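Local atomic coordinates of spherulin-4 (Aspergillus clavatus, PDB entry 5C5G), a protein that acts as a glycoside hydrolase, binds N-acetyl-D-galactosamine and probably serves, like its Aspergillus fumigatus counterpart, in galactosaminogalactan biosynthesis. Residues N37-I42 with R72-V77; S46-E51 with I93-A98; A78-K83 with F115-Q120; D125-L130 with S159-T164; H151-I156 with D166-F171. One frame throughout, in Å; residues are numbered along the deposited sequence.

Contact 1: N37-I42 with R72-V77; sequences NFTVVI and RLLGYV
R72 N donates to F38 O, the first of five backbone hydrogen bonds that alternate between the segments in the regular manner of parallel strands: next come V40 N to R72 O, L74 N to V40 O, I42 N to L74 O, and Y76 N to I42 O. The straightest, V40 N to R72 O, has 172° at the hydrogen, although its donor is tilted 33° from the carbonyl plane. Weaker CA-H...O contacts fill in between; L73 CA approaches V40 O to 3.3 Å, so that this oxygen meets both L74 N and a CA-H.

The apolar contacts divide between the two faces of the sheet. On the face that carries T39, V41 and L74, T39 CG2 meets L74 CD1 at 3.6 Å, and V41 CG1 reaches Y76 CB at 3.9 Å, lying at the edge of the tyrosine ring near its plane. On the opposite face, V40 and L73 run side by side, with L73 CD2 3.8 Å from V40 CB. The chi1 of I42 (56°) sets CG1 between backbone N and carbonyl carbon, 3.6 Å from L74 O.

These are neighbouring strands of a closed eight-stranded barrel, joined through helix 56-66. T39 OG1 bonds to E227 of strand 227-230, and Y76, an N-acetyl-D-galactosamine-binding residue, bonds through OH to D116 on strand 112-116, whereas I42 turns outward to Y96 and W99 of helix 86-103.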
# COMPACT_ATOMS: atom_id res chain seq x y z
N ASN A 37 -0.92 12.51 2.59
CA ASN A 37 0.18 11.58 2.34
C ASN A 37 -0.30 10.35 1.60
O ASN A 37 -1.32 9.77 1.98
CB ASN A 37 0.83 11.19 3.66
CG ASN A 37 1.46 12.37 4.35
OD1 ASN A 37 2.10 13.20 3.70
ND2 ASN A 37 1.27 12.47 5.66
N PHE A 38 0.45 9.98 0.58
CA PHE A 38 0.12 8.86 -0.29
C PHE A 38 1.19 7.79 -0.17
O PHE A 38 2.38 8.07 -0.33
CB PHE A 38 0.04 9.32 -1.75
CG PHE A 38 -1.08 10.28 -2.05
CD1 PHE A 38 -0.95 11.63 -1.79
CD2 PHE A 38 -2.25 9.83 -2.61
CE1 PHE A 38 -1.97 12.51 -2.08
CE2 PHE A 38 -3.28 10.72 -2.89
CZ PHE A 38 -3.13 12.06 -2.63
N THR A 39 0.76 6.57 0.08
CA THR A 39 1.64 5.41 0.06
C THR A 39 1.33 4.68 -1.22
O THR A 39 0.21 4.20 -1.38
CB THR A 39 1.36 4.49 1.24
OG1 THR A 39 1.60 5.21 2.45
CG2 THR A 39 2.27 3.27 1.20
N VAL A 40 2.29 4.58 -2.14
CA VAL A 40 2.01 4.12 -3.49
C VAL A 40 2.86 2.89 -3.77
O VAL A 40 4.08 2.96 -3.79
CB VAL A 40 2.31 5.23 -4.49
CG1 VAL A 40 2.06 4.76 -5.91
CG2 VAL A 40 1.48 6.48 -4.18
N VAL A 41 2.20 1.76 -3.99
CA VAL A 41 2.92 0.53 -4.30
C VAL A 41 3.05 0.40 -5.80
O VAL A 41 2.04 0.41 -6.52
CB VAL A 41 2.19 -0.70 -3.77
CG1 VAL A 41 3.00 -1.94 -4.04
CG2 VAL A 41 1.90 -0.55 -2.27
N ILE A 42 4.26 0.25 -6.28
CA ILE A 42 4.46 -0.02 -7.70
C ILE A 42 4.96 -1.45 -7.86
O ILE A 42 5.58 -2.05 -6.96
CB ILE A 42 5.33 1.02 -8.38
CG1 ILE A 42 6.65 1.12 -7.66
CG2 ILE A 42 4.64 2.42 -8.39
CD1 ILE A 42 7.71 0.17 -8.13
N ARG A 72 5.12 8.38 -0.93
CA ARG A 72 6.08 7.37 -0.53
C ARG A 72 5.87 6.14 -1.37
O ARG A 72 4.90 5.40 -1.19
CB ARG A 72 5.92 7.01 0.95
CG ARG A 72 6.26 8.15 1.90
CD ARG A 72 7.74 8.55 1.81
NE ARG A 72 8.06 9.65 2.72
CZ ARG A 72 7.95 10.94 2.41
NH1 ARG A 72 8.26 11.87 3.31
NH2 ARG A 72 7.55 11.30 1.20
N LEU A 73 6.77 5.94 -2.34
CA LEU A 73 6.72 4.79 -3.20
C LEU A 73 7.29 3.57 -2.49
O LEU A 73 8.30 3.65 -1.79
CB LEU A 73 7.56 5.01 -4.46
CG LEU A 73 7.04 6.07 -5.40
CD1 LEU A 73 8.04 6.32 -6.50
CD2 LEU A 73 5.72 5.71 -6.01
N LEU A 74 6.64 2.44 -2.71
CA LEU A 74 7.11 1.15 -2.21
C LEU A 74 7.22 0.18 -3.36
O LEU A 74 6.37 0.15 -4.25
CB LEU A 74 6.12 0.56 -1.19
CG LEU A 74 5.72 1.44 -0.01
CD1 LEU A 74 4.72 0.69 0.86
CD2 LEU A 74 6.89 1.85 0.84
N GLY A 75 8.23 -0.67 -3.30
CA GLY A 75 8.35 -1.75 -4.28
C GLY A 75 7.61 -3.01 -3.84
O GLY A 75 7.82 -3.48 -2.72
N TYR A 76 6.78 -3.57 -4.71
CA TYR A 76 6.07 -4.81 -4.44
C TYR A 76 7.02 -6.01 -4.47
O TYR A 76 7.77 -6.18 -5.44
CB TYR A 76 4.99 -5.00 -5.52
CG TYR A 76 4.21 -6.29 -5.44
CD1 TYR A 76 4.76 -7.50 -5.83
CD2 TYR A 76 2.89 -6.28 -5.02
CE1 TYR A 76 4.05 -8.67 -5.77
CE2 TYR A 76 2.15 -7.45 -4.96
CZ TYR A 76 2.74 -8.64 -5.32
OH TYR A 76 2.03 -9.82 -5.26
N VAL A 77 6.98 -6.83 -3.42
CA VAL A 77 7.74 -8.08 -3.37
C VAL A 77 6.83 -9.18 -2.84
O VAL A 77 6.24 -9.03 -1.76
CB VAL A 77 8.98 -7.95 -2.47
CG1 VAL A 77 9.73 -9.29 -2.39
CG2 VAL A 77 9.92 -6.87 -3.00

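Contact 2: S46-E51 with I93-A98; sequences SGPGPE and IETYAA
The Y96 ring carries P48 on one face, in a clear case of proline CH-pi packing: P48 CB stands 3.6 Å above the ring plane and over its centre, its line to the centroid only 13° off the ring normal. The proline side chain crosses the tyrosine at about a right angle, and P48 CD comes down toward the hydroxyl half of the ring, 3.6 Å from Y96 CE2. W99, one turn further along helix 86-103, meets the same ring edge-to-face.

At the tip of the tyrosine, Y96 OH lies 3.2 Å from G47 C, yet it makes no hydrogen bond across this contact; the nearby P48 N has no hydrogen to share. The hydroxyl is satisfied by Y76 O on strand 71-78 instead. The second helical residue involved is T95. Its chi1 of -62° turns OG1 beside the backbone N, where it bonds back to R91 O, and leaves the methyl facing the loop: T95 CG2 is 3.8 Å from P48 CB and 3.7 Å from E51 O. P48 CB thus touches both a methyl group and an aromatic face. G47, just before it, has a positive phi of 136° in a backbone shape that calls for glycine.

G49 O adds a polar tie to R91 NH2 of the helix. The arrangement is one of a beta-alpha barrel, in which the loop after strand 38-42 folds over the helix that follows strand 71-78, close to the sugar-binding residue Y76.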
# COMPACT_ATOMS: atom_id res chain seq x y z
N SER A 46 4.83 -8.51 -10.56
CA SER A 46 4.83 -9.25 -9.28
C SER A 46 6.21 -9.19 -8.67
O SER A 46 6.75 -10.20 -8.21
CB SER A 46 4.38 -10.70 -9.49
OG SER A 46 3.03 -10.73 -9.96
N GLY A 47 6.76 -7.98 -8.64
CA GLY A 47 8.15 -7.75 -8.30
C GLY A 47 8.76 -6.77 -9.27
O GLY A 47 8.07 -6.25 -10.14
N PRO A 48 10.07 -6.55 -9.15
CA PRO A 48 10.73 -5.54 -9.97
C PRO A 48 11.03 -6.03 -11.38
O PRO A 48 11.49 -5.23 -12.20
CB PRO A 48 12.01 -5.25 -9.17
CG PRO A 48 12.29 -6.54 -8.45
CD PRO A 48 10.94 -7.09 -8.09
N GLY A 49 10.76 -7.30 -11.67
CA GLY A 49 11.00 -7.86 -12.98
C GLY A 49 12.34 -8.55 -13.04
O GLY A 49 13.12 -8.54 -12.10
N PRO A 50 12.64 -9.17 -14.19
CA PRO A 50 13.80 -10.04 -14.30
C PRO A 50 15.12 -9.32 -14.54
O PRO A 50 16.15 -9.97 -14.60
CB PRO A 50 13.45 -10.89 -15.53
CG PRO A 50 12.57 -10.03 -16.35
CD PRO A 50 11.76 -9.24 -15.36
N GLU A 51 15.09 -8.00 -14.74
CA GLU A 51 16.30 -7.23 -15.01
C GLU A 51 16.53 -6.20 -13.90
O GLU A 51 15.72 -6.03 -13.03
CB GLU A 51 16.21 -6.54 -16.37
CG GLU A 51 15.99 -7.51 -17.51
CD GLU A 51 16.02 -6.86 -18.86
OE1 GLU A 51 16.22 -5.63 -18.97
OE2 GLU A 51 15.82 -7.60 -19.83
N ILE A 93 14.18 -7.29 -3.21
CA ILE A 93 14.41 -6.10 -2.40
C ILE A 93 15.62 -5.34 -2.92
O ILE A 93 15.59 -4.11 -3.10
CB ILE A 93 14.65 -6.47 -0.92
CG1 ILE A 93 13.40 -7.11 -0.30
CG2 ILE A 93 15.05 -5.24 -0.13
CD1 ILE A 93 13.67 -7.77 1.05
N GLU A 94 16.71 -6.06 -3.13
CA GLU A 94 17.97 -5.45 -3.55
C GLU A 94 17.87 -4.86 -4.95
O GLU A 94 18.55 -3.90 -5.28
CB GLU A 94 19.10 -6.47 -3.46
CG GLU A 94 19.42 -6.76 -1.99
CD GLU A 94 20.53 -7.75 -1.79
OE1 GLU A 94 20.94 -8.40 -2.78
OE2 GLU A 94 21.00 -7.87 -0.64
N THR A 95 17.04 -5.45 -5.80
CA THR A 95 16.85 -4.94 -7.15
C THR A 95 16.21 -3.55 -7.07
O THR A 95 16.71 -2.60 -7.66
CB THR A 95 15.99 -5.92 -7.99
OG1 THR A 95 16.67 -7.18 -8.10
CG2 THR A 95 15.76 -5.38 -9.38
N TYR A 96 15.11 -3.42 -6.33
CA TYR A 96 14.52 -2.09 -6.14
C TYR A 96 15.53 -1.13 -5.54
O TYR A 96 15.62 0.04 -5.95
CB TYR A 96 13.32 -2.15 -5.21
CG TYR A 96 12.03 -2.73 -5.78
CD1 TYR A 96 11.34 -2.11 -6.81
CD2 TYR A 96 11.51 -3.90 -5.26
CE1 TYR A 96 10.16 -2.63 -7.30
CE2 TYR A 96 10.34 -4.43 -5.73
CZ TYR A 96 9.66 -3.79 -6.75
OH TYR A 96 8.48 -4.28 -7.27
N ALA A 97 16.26 -1.58 -4.53
CA ALA A 97 17.18 -0.69 -3.84
C ALA A 97 18.25 -0.14 -4.76
O ALA A 97 18.70 0.98 -4.58
CB ALA A 97 17.83 -1.41 -2.68
N ALA A 98 18.67 -0.94 -5.74
CA ALA A 98 19.74 -0.55 -6.64
C ALA A 98 19.25 0.29 -7.80
O ALA A 98 20.07 0.80 -8.56
CB ALA A 98 20.49 -1.77 -7.16

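Contact 3: A78-K83 with F115-Q120; sequences ATTYAK and FDETPQ
A78 and D116 form a parallel bridge, their CA atoms 4.8 Å apart, at the point where the two strands give way to loops. T79 N donates to D116 O at 3.1 Å, with 147° at the hydrogen. Beyond the bridge the chain of 78-83 folds into a type I' turn from T80 to K83, closed by K83 N to T80 O, while E117 also takes a positive phi (63°). The two bends are joined by a short but weak bond of 2.7 Å from Y81 N to E117 O.

E117 has the largest share of the contact. Its side chain lies beside that of T80, pointing the same way, and T80 N donates to E117 OE1 at 3.0 Å from the anti side, 34° out of the carboxylate plane. A water donates to the same oxygen and also bonds to T80 OG1. The aliphatic part of the glutamate makes a different contact: E117 CB lies over the centre of the Y81 ring, 3.8 Å above its plane. Further out, A82 CB packs on P119 CG at 3.8 Å, and next to the bridge T79 CG2 touches F115 CD1 at 3.8 Å.

D116, a residue of the N-acetyl-D-galactosamine site, bonds through OD2 to Y76 OH and accepts weakly from E117 N on OD1. One glutamate thus ties the loops twice, by a polar OE1 and an apolar CB.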
# COMPACT_ATOMS: atom_id res chain seq x y z
N ALA A 78 6.72 -10.28 -3.57
CA ALA A 78 5.91 -11.40 -3.12
C ALA A 78 6.65 -12.28 -2.12
O ALA A 78 7.85 -12.49 -2.26
CB ALA A 78 5.49 -12.24 -4.32
N THR A 79 5.94 -12.82 -1.13
CA THR A 79 6.54 -13.77 -0.19
C THR A 79 5.89 -15.14 -0.21
O THR A 79 6.38 -16.04 0.45
CB THR A 79 6.56 -13.26 1.26
OG1 THR A 79 5.24 -13.36 1.83
CG2 THR A 79 7.05 -11.84 1.36
N THR A 80 4.77 -15.30 -0.93
CA THR A 80 4.08 -16.59 -1.00
C THR A 80 3.84 -17.20 0.39
O THR A 80 4.16 -18.36 0.64
CB THR A 80 4.83 -17.61 -1.89
OG1 THR A 80 5.44 -16.92 -2.99
CG2 THR A 80 3.85 -18.67 -2.43
N TYR A 81 3.28 -16.40 1.29
CA TYR A 81 2.95 -16.87 2.64
C TYR A 81 4.20 -17.36 3.35
O TYR A 81 4.16 -18.31 4.12
CB TYR A 81 1.82 -17.90 2.58
CG TYR A 81 0.65 -17.31 1.83
CD1 TYR A 81 -0.15 -16.33 2.41
CD2 TYR A 81 0.40 -17.68 0.51
CE1 TYR A 81 -1.20 -15.75 1.71
CE2 TYR A 81 -0.65 -17.10 -0.20
CZ TYR A 81 -1.44 -16.15 0.41
OH TYR A 81 -2.48 -15.59 -0.30
N ALA A 82 5.30 -16.65 3.12
CA ALA A 82 6.59 -16.92 3.74
C ALA A 82 7.20 -18.24 3.32
O ALA A 82 8.14 -18.72 3.94
CB ALA A 82 6.50 -16.82 5.28
N LYS A 83 6.67 -18.81 2.24
CA LYS A 83 7.22 -20.04 1.69
C LYS A 83 8.23 -19.75 0.59
O LYS A 83 9.00 -20.62 0.20
CB LYS A 83 6.10 -20.93 1.12
CG LYS A 83 5.11 -21.44 2.15
CD LYS A 83 3.84 -21.97 1.49
N PHE A 115 5.43 -6.13 1.08
CA PHE A 115 5.53 -7.59 1.03
C PHE A 115 4.14 -8.17 0.91
O PHE A 115 3.34 -8.11 1.85
CB PHE A 115 6.21 -8.12 2.28
CG PHE A 115 7.67 -7.78 2.38
CD1 PHE A 115 8.59 -8.41 1.54
CD2 PHE A 115 8.13 -6.87 3.30
CE1 PHE A 115 9.94 -8.12 1.62
CE2 PHE A 115 9.49 -6.57 3.39
CZ PHE A 115 10.40 -7.21 2.55
N ASP A 116 3.84 -8.75 -0.24
CA ASP A 116 2.53 -9.36 -0.47
C ASP A 116 2.50 -10.78 0.06
O ASP A 116 3.52 -11.47 0.15
CB ASP A 116 2.17 -9.31 -1.95
CG ASP A 116 0.68 -9.38 -2.20
OD1 ASP A 116 -0.13 -9.17 -1.25
OD2 ASP A 116 0.29 -9.66 -3.34
N GLU A 117 1.30 -11.19 0.43
CA GLU A 117 1.00 -12.56 0.85
C GLU A 117 1.77 -12.96 2.08
O GLU A 117 2.29 -14.07 2.16
CB GLU A 117 1.33 -13.56 -0.27
CG GLU A 117 0.75 -13.21 -1.62
CD GLU A 117 1.46 -13.93 -2.78
OE1 GLU A 117 2.72 -14.08 -2.75
OE2 GLU A 117 0.75 -14.34 -3.71
N THR A 118 1.83 -12.11 3.08
CA THR A 118 2.43 -12.53 4.33
C THR A 118 1.42 -13.43 5.06
O THR A 118 0.21 -13.32 4.86
CB THR A 118 2.82 -11.33 5.19
OG1 THR A 118 1.68 -10.49 5.37
CG2 THR A 118 3.94 -10.55 4.52
N PRO A 119 1.89 -14.36 5.89
CA PRO A 119 0.98 -15.32 6.53
C PRO A 119 0.20 -14.73 7.68
O PRO A 119 0.62 -13.74 8.28
CB PRO A 119 1.92 -16.42 7.03
CG PRO A 119 3.25 -15.86 6.99
CD PRO A 119 3.31 -14.69 6.11
N GLN A 120 -0.96 -15.32 7.95
CA GLN A 120 -1.77 -14.96 9.10
C GLN A 120 -1.38 -15.73 10.33
O GLN A 120 -1.45 -15.20 11.44
CB GLN A 120 -3.23 -15.28 8.85
CG GLN A 120 -3.98 -14.32 7.98
CD GLN A 120 -5.39 -14.81 7.75
OE1 GLN A 120 -5.64 -15.60 6.84
NE2 GLN A 120 -6.32 -14.39 8.61
O HOH W 1 3.66 -15.84 -4.79

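Contact 4: D125-L130 with S159-T164; sequences DILAYL and SRYLST
Y161, in the loop between strands 148-152 and 167-172, pushes its ring against I126, L127 and L130 of helix 124-139, which follows barrel strand 112-116, and this is where the packing is close. L130 CD1 stands 3.8 Å above one face of the ring, offset toward the rim, and the two side chains cross at about a right angle. L127 CD1 comes in at the edge, in the ring plane, 3.9 Å from Y161 CD1. At the phenolic end, I126 CG2 approaches Y161 OH to 3.2 Å, a short apolar-polar approach. The hydroxyl finds its hydrogen bonds with Q121 O and D123 N, in the chain leading into the helix.

T164 extends the close-packed patch by one more turn. Its chi1 of 69° sets OG1 between the backbone N and the carbonyl carbon, from where it donates to Y161 O at 2.7 Å, in the carbonyl plane and on a lone pair. T164 N donates to that oxygen as well. The methyl is left for the helix, with T164 CG2 3.7 Å from L127 CD1.

The outer side is looser. R160 reaches the helix only through its backbone, R160 O lying 3.9 Å from L127 CD1, and its exposed side chain leads away to a salt bridge with D158 and a cation-pi contact with Y122.

No hydrogen bond crosses between the two segments. Their adhesion is therefore a matter of shape and apolar surface, while the polar atoms Y161 O and Y161 OH are satisfied by neighbours in their own segment or in the run before the helix.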
# COMPACT_ATOMS: atom_id res chain seq x y z
N ASP A 125 9.19 -19.51 13.33
CA ASP A 125 10.09 -19.47 12.18
C ASP A 125 9.63 -18.41 11.19
O ASP A 125 10.44 -17.75 10.53
CB ASP A 125 10.14 -20.82 11.44
CG ASP A 125 10.87 -21.89 12.22
OD1 ASP A 125 11.45 -21.58 13.28
OD2 ASP A 125 10.88 -23.05 11.75
N ILE A 126 8.32 -18.25 11.06
CA ILE A 126 7.79 -17.21 10.20
C ILE A 126 8.12 -15.84 10.77
O ILE A 126 8.52 -14.94 10.04
CB ILE A 126 6.28 -17.34 10.01
CG1 ILE A 126 5.97 -18.64 9.25
CG2 ILE A 126 5.72 -16.14 9.28
CD1 ILE A 126 4.51 -18.97 9.15
N LEU A 127 7.96 -15.68 12.08
CA LEU A 127 8.32 -14.41 12.70
C LEU A 127 9.78 -14.08 12.41
O LEU A 127 10.11 -12.95 12.07
CB LEU A 127 8.05 -14.45 14.20
CG LEU A 127 8.42 -13.16 14.94
CD1 LEU A 127 7.57 -11.98 14.50
CD2 LEU A 127 8.31 -13.35 16.45
N ALA A 128 10.67 -15.06 12.53
CA ALA A 128 12.09 -14.83 12.26
C ALA A 128 12.34 -14.42 10.81
O ALA A 128 13.17 -13.55 10.52
CB ALA A 128 12.90 -16.09 12.61
N TYR A 129 11.61 -15.04 9.89
CA TYR A 129 11.69 -14.72 8.47
C TYR A 129 11.26 -13.30 8.23
O TYR A 129 11.96 -12.54 7.55
CB TYR A 129 10.80 -15.71 7.72
CG TYR A 129 10.57 -15.58 6.22
CD1 TYR A 129 9.63 -14.70 5.70
CD2 TYR A 129 11.20 -16.44 5.33
CE1 TYR A 129 9.37 -14.65 4.35
CE2 TYR A 129 10.94 -16.40 3.97
CZ TYR A 129 10.02 -15.50 3.49
OH TYR A 129 9.73 -15.46 2.16
N LEU A 130 10.12 -12.90 8.79
CA LEU A 130 9.64 -11.53 8.59
C LEU A 130 10.57 -10.52 9.23
O LEU A 130 10.81 -9.45 8.66
CB LEU A 130 8.22 -11.37 9.12
CG LEU A 130 7.15 -12.18 8.38
CD1 LEU A 130 5.81 -12.06 9.07
CD2 LEU A 130 7.03 -11.74 6.92
N SER A 159 -1.32 -10.96 16.06
CA SER A 159 -0.91 -9.62 16.40
C SER A 159 0.60 -9.50 16.57
O SER A 159 1.12 -8.40 16.43
CB SER A 159 -1.62 -9.13 17.66
OG SER A 159 -1.28 -9.94 18.78
N ARG A 160 1.29 -10.59 16.86
CA ARG A 160 2.73 -10.54 17.03
C ARG A 160 3.45 -10.15 15.76
O ARG A 160 4.62 -9.71 15.81
CB ARG A 160 3.26 -11.87 17.56
CG ARG A 160 2.94 -12.09 19.02
CD ARG A 160 3.16 -13.53 19.44
NE ARG A 160 2.04 -14.36 19.00
CZ ARG A 160 1.85 -15.62 19.39
NH1 ARG A 160 0.81 -16.28 18.93
NH2 ARG A 160 2.70 -16.21 20.24
N TYR A 161 2.80 -10.27 14.61
CA TYR A 161 3.43 -9.84 13.38
C TYR A 161 3.36 -8.33 13.15
O TYR A 161 4.14 -7.77 12.39
CB TYR A 161 2.78 -10.55 12.20
CG TYR A 161 3.04 -12.05 12.13
CD1 TYR A 161 4.25 -12.60 12.50
CD2 TYR A 161 2.07 -12.91 11.65
CE1 TYR A 161 4.49 -13.96 12.41
CE2 TYR A 161 2.30 -14.29 11.56
CZ TYR A 161 3.51 -14.80 11.96
OH TYR A 161 3.76 -16.14 11.86
N LEU A 162 2.42 -7.64 13.81
CA LEU A 162 2.18 -6.24 13.48
C LEU A 162 3.39 -5.37 13.73
O LEU A 162 3.63 -4.41 12.99
CB LEU A 162 0.99 -5.71 14.26
CG LEU A 162 -0.34 -6.36 13.92
CD1 LEU A 162 -1.42 -5.86 14.86
CD2 LEU A 162 -0.77 -6.14 12.47
N SER A 163 4.17 -5.66 14.76
CA SER A 163 5.29 -4.79 15.10
C SER A 163 6.49 -5.00 14.17
O SER A 163 7.45 -4.23 14.24
CB SER A 163 5.69 -4.96 16.55
OG SER A 163 6.17 -6.26 16.76
N THR A 164 6.44 -6.00 13.29
CA THR A 164 7.51 -6.21 12.33
C THR A 164 7.38 -5.36 11.07
O THR A 164 8.29 -5.32 10.24
CB THR A 164 7.63 -7.70 11.92
OG1 THR A 164 6.51 -8.12 11.13
CG2 THR A 164 7.72 -8.56 13.15

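Contact 5: H151-I156 with D166-F171; sequences HNPGAI and DSTVVF
S167 O accepts from H151 N at 3.0 Å, opening the parallel pairing of the two strands. T168, bridged to H151, points its CA-H to H151 O, and T168 CG2 packs unusually tightly on P153 CD, at 3.4 Å, the two side chains crossing at about a right angle. A water 2.9 Å from T168 OG1 also bonds to H151 ND1, which it meets at the ring edge and in its plane.

V169 N then donates to H151 O at 2.8 Å, nearly straight at 167°. Strands 148-152 and 167-172 are consecutive strands of the beta-alpha barrel, yet no regular helix lies between these segments. The side chain of V169 faces N152, with V169 CB 3.2 Å from N152 OD1, whereas N152 ND2 is bonded to E172 and, weakly, to D116, both residues of the sugar site. Past this point the regular strand bonding ends, though the segments stay close: G154 N makes weak hydrogen bonds to V169 O, at 3.3 Å, and to N152 OD1.

V170 continues with a CA-H...O contact to A155 O and, at 4.2 Å, an apolar one between V170 CB and I156 CG1. The CB of F171 points away from 151-156, and its ring meets that of F178 edge-to-face.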
# COMPACT_ATOMS: atom_id res chain seq x y z
N HIS A 151 3.22 -5.00 5.14
CA HIS A 151 2.84 -6.38 4.93
C HIS A 151 1.42 -6.45 4.43
O HIS A 151 0.56 -5.70 4.90
CB HIS A 151 2.88 -7.15 6.24
CG HIS A 151 4.26 -7.39 6.76
ND1 HIS A 151 4.49 -7.97 7.98
CD2 HIS A 151 5.47 -7.14 6.21
CE1 HIS A 151 5.80 -8.07 8.17
NE2 HIS A 151 6.41 -7.58 7.11
N ASN A 152 1.13 -7.39 3.54
CA ASN A 152 -0.24 -7.66 3.12
C ASN A 152 -0.65 -9.12 3.32
O ASN A 152 -0.56 -9.93 2.40
CB ASN A 152 -0.49 -7.30 1.67
CG ASN A 152 -1.96 -7.46 1.31
OD1 ASN A 152 -2.83 -7.54 2.19
ND2 ASN A 152 -2.24 -7.58 0.02
N PRO A 153 -1.15 -9.44 4.52
CA PRO A 153 -1.73 -10.76 4.72
C PRO A 153 -3.13 -10.84 4.14
O PRO A 153 -3.67 -11.94 4.04
CB PRO A 153 -1.77 -10.89 6.25
CG PRO A 153 -1.82 -9.48 6.75
CD PRO A 153 -1.00 -8.68 5.77
N GLY A 154 -3.72 -9.71 3.79
CA GLY A 154 -5.04 -9.69 3.18
C GLY A 154 -6.16 -10.09 4.12
O GLY A 154 -7.26 -10.42 3.67
N ALA A 155 -5.89 -10.06 5.42
CA ALA A 155 -6.77 -10.56 6.46
C ALA A 155 -6.03 -10.31 7.77
O ALA A 155 -4.88 -9.86 7.75
CB ALA A 155 -7.06 -12.04 6.26
N ILE A 156 -6.66 -10.58 8.90
CA ILE A 156 -6.03 -10.25 10.16
C ILE A 156 -4.99 -11.30 10.54
O ILE A 156 -5.34 -12.47 10.71
CB ILE A 156 -7.07 -10.13 11.28
CG1 ILE A 156 -8.04 -8.97 10.99
CG2 ILE A 156 -6.36 -9.87 12.62
CD1 ILE A 156 -9.29 -9.01 11.85
N ASP A 166 5.74 -1.43 9.38
CA ASP A 166 5.18 -0.11 9.65
C ASP A 166 3.68 -0.09 9.49
O ASP A 166 2.97 0.58 10.27
CB ASP A 166 5.84 0.91 8.73
CG ASP A 166 7.30 1.06 9.01
OD1 ASP A 166 7.63 1.54 10.12
OD2 ASP A 166 8.16 0.72 8.18
N SER A 167 3.16 -0.84 8.53
CA SER A 167 1.72 -1.02 8.34
C SER A 167 1.43 -2.40 7.82
O SER A 167 2.25 -2.96 7.08
CB SER A 167 1.16 0.01 7.36
OG SER A 167 1.34 1.33 7.85
N THR A 168 0.27 -2.92 8.19
CA THR A 168 -0.18 -4.22 7.73
C THR A 168 -1.59 -4.07 7.19
O THR A 168 -2.46 -3.53 7.85
CB THR A 168 -0.19 -5.24 8.89
OG1 THR A 168 1.14 -5.45 9.36
CG2 THR A 168 -0.72 -6.57 8.45
N VAL A 169 -1.79 -4.58 5.98
CA VAL A 169 -3.12 -4.63 5.36
C VAL A 169 -3.90 -5.77 5.97
O VAL A 169 -3.72 -6.93 5.62
CB VAL A 169 -3.01 -4.80 3.83
CG1 VAL A 169 -4.39 -4.69 3.22
CG2 VAL A 169 -2.07 -3.77 3.21
N VAL A 170 -4.78 -5.43 6.91
CA VAL A 170 -5.53 -6.43 7.66
C VAL A 170 -6.92 -6.68 7.11
O VAL A 170 -7.60 -7.58 7.59
CB VAL A 170 -5.63 -6.09 9.16
CG1 VAL A 170 -4.25 -6.08 9.81
CG2 VAL A 170 -6.37 -4.78 9.41
N PHE A 171 -7.33 -5.90 6.11
CA PHE A 171 -8.59 -6.11 5.42
C PHE A 171 -8.33 -5.80 3.96
O PHE A 171 -7.83 -4.73 3.63
CB PHE A 171 -9.70 -5.20 5.98
CG PHE A 171 -11.02 -5.48 5.34
CD1 PHE A 171 -11.37 -4.86 4.15
CD2 PHE A 171 -11.87 -6.44 5.87
CE1 PHE A 171 -12.55 -5.18 3.52
CE2 PHE A 171 -13.07 -6.74 5.26
CZ PHE A 171 -13.40 -6.12 4.09
O HOH W 2 2.14 -8.22 9.52

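Contacts 1 and 5 are the buried strand pairings of the barrel; contact 1 is carried by five backbone bonds, whereas contact 5, where strand gives way to loop, has two, one weak bond and side-chain and water contacts. Contact 3 joins a third pair of strands at their ends and relies more on a side-chain carboxylate. Its strand 112-116 lies between strands 71-78 and 148-152, which belong to contacts 1 and 5. Contacts 2 and 4 lie farther out, about 17 and 18 Å from the chain centre to their own centres, and hold loop segments to helices without a hydrogen bond between the paired segments. Contact 2 is buried, contact 4 partly exposed.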